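Local coordinates for hexapeptide transferase family protein (Anaplasma phagocytophilum, PDB 3IXC) that binds magnesium in a trimeric left-handed beta-helix, probably of the gamma-carbonic-anhydrase-like family, and may act as a transferase, at residues M138-A141 with G142-L145. Residues are numbered along the deposited sequence; the frame is centred on the assembly and turned at random.
Sequences MLAA and GSLL
Ser143 closes the type II beta turn that begins at Ala140, and its side-chain hydroxyl turns back to donate to Ala140 O, with OG 2.6 Å from that oxygen. The donor is tilted 34° from the carbonyl plane. OG takes this place because it stands beside the serine's own backbone N (chi1 -61°), so both groups face the same carbonyl; the turn bond itself, Ser143 N to Ala140 O at 3.3 Å, is weak. A water donates to Ala141 O and, weakly, to Ser143 OG, linking the two. Gly142, with positive phi, occupies the third position of the turn.

Inside the corner Leu139 reaches across with CG anti to its backbone N (chi1 -161°). In the conformer described, Leu139 CG lies 3.2 Å from Ser143 CB; this closeness is doubtful because Leu139 was modelled in two conformers. CD1 lies alongside the same methylene, while Leu139 CD2 extends to Leu145 CB at 4.1 Å.

The turn is one corner of the left-handed beta-helix, linking strands 138-139 and 144-145 of two different faces. Val127 of the preceding coil and Trp157 of strand 155-159 pack on both leucines, and Ala141 meets Met128 of a neighbouring subunit.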
ATOM      1  N   MET A 138       3.533 -10.369  18.593  1.00  8.86           N
ATOM      2  CA  MET A 138       2.741  -9.362  17.891  1.00  8.81           C
ATOM      3  C   MET A 138       3.506  -8.086  17.590  1.00  8.84           C
ATOM      4  O   MET A 138       4.338  -7.652  18.386  1.00  8.82           O
ATOM      5  CB  MET A 138       1.474  -9.026  18.689  1.00  9.45           C
ATOM      6  CG  MET A 138       0.552  -8.047  17.978  1.00  9.97           C
ATOM      7  SD  MET A 138      -1.136  -8.033  18.598  1.00 17.68           S
ATOM      8  CE  MET A 138      -0.904  -7.377  20.193  1.00 12.67           C
ATOM      9  N   LEU A 139       3.198  -7.514  16.425  1.00  8.59           N
ATOM     10  CA  LEU A 139       3.700  -6.221  16.020  0.50  8.70           C
ATOM     11  C   LEU A 139       2.502  -5.276  15.924  1.00  8.81           C
ATOM     12  O   LEU A 139       1.494  -5.614  15.289  1.00  9.51           O
ATOM     13  CB  LEU A 139       4.389  -6.375  14.665  0.50  8.82           C
ATOM     14  CG  LEU A 139       5.383  -5.333  14.173  0.50  8.12           C
ATOM     15  CD1 LEU A 139       6.522  -5.150  15.162  0.50  7.28           C
ATOM     16  CD2 LEU A 139       5.902  -5.759  12.807  0.50  7.40           C
ATOM     17  N   ALA A 140       2.602  -4.107  16.557  1.00  8.13           N
ATOM     18  CA  ALA A 140       1.534  -3.103  16.482  1.00  8.45           C
ATOM     19  C   ALA A 140       1.381  -2.597  15.053  1.00  8.42           C
ATOM     20  O   ALA A 140       2.337  -2.640  14.269  1.00  8.91           O
ATOM     21  CB  ALA A 140       1.840  -1.935  17.392  1.00  8.37           C
ATOM     22  N   ALA A 141       0.191  -2.087  14.737  1.00  8.78           N
ATOM     23  CA  ALA A 141      -0.041  -1.413  13.457  1.00  8.57           C
ATOM     24  C   ALA A 141       1.050  -0.380  13.183  1.00  8.36           C
ATOM     25  O   ALA A 141       1.499   0.324  14.092  1.00  8.83           O
ATOM     26  CB  ALA A 141      -1.400  -0.740  13.447  1.00  8.87           C
ATOM     27  N   GLY A 142       1.479  -0.316  11.926  1.00  8.77           N
ATOM     28  CA  GLY A 142       2.399   0.730  11.483  1.00  9.13           C
ATOM     29  C   GLY A 142       3.832   0.561  11.945  1.00  9.26           C
ATOM     30  O   GLY A 142       4.599   1.525  11.927  1.00 10.29           O
ATOM     31  N   SER A 143       4.203  -0.653  12.348  1.00  9.19           N
ATOM     32  CA  SER A 143       5.566  -0.902  12.820  1.00  9.39           C
ATOM     33  C   SER A 143       6.545  -1.124  11.678  1.00  9.34           C
ATOM     34  O   SER A 143       6.148  -1.507  10.577  1.00  9.78           O
ATOM     35  CB  SER A 143       5.616  -2.132  13.715  1.00  9.78           C
ATOM     36  OG  SER A 143       4.813  -1.973  14.871  1.00 10.60           O
ATOM     37  N   LEU A 144       7.821  -0.878  11.967  1.00  8.77           N
ATOM     38  CA  LEU A 144       8.914  -1.168  11.042  0.50  8.96           C
ATOM     39  C   LEU A 144       9.913  -2.060  11.768  1.00  8.74           C
ATOM     40  O   LEU A 144      10.738  -1.566  12.552  1.00  9.09           O
ATOM     41  CB  LEU A 144       9.581   0.133  10.575  0.50  8.96           C
ATOM     42  CG  LEU A 144      10.901   0.041   9.795  0.50  9.36           C
ATOM     43  CD1 LEU A 144      10.725  -0.774   8.528  0.50  9.68           C
ATOM     44  CD2 LEU A 144      11.454   1.421   9.474  0.50  9.78           C
ATOM     45  N   LEU A 145       9.822  -3.369  11.535  1.00  8.96           N
ATOM     46  CA  LEU A 145      10.706  -4.329  12.197  1.00  8.71           C
ATOM     47  C   LEU A 145      11.948  -4.515  11.340  1.00  9.45           C
ATOM     48  O   LEU A 145      11.874  -5.066  10.237  1.00  9.21           O
ATOM     49  CB  LEU A 145       9.989  -5.669  12.426  1.00  9.20           C
ATOM     50  CG  LEU A 145      10.758  -6.716  13.253  1.00  8.88           C
ATOM     51  CD1 LEU A 145      11.049  -6.206  14.663  1.00 10.49           C
ATOM     52  CD2 LEU A 145       9.983  -8.029  13.316  1.00 11.08           C
TER
HETATM   53  O   HOH W   1       3.900   1.148  15.613  1.00 14.83           O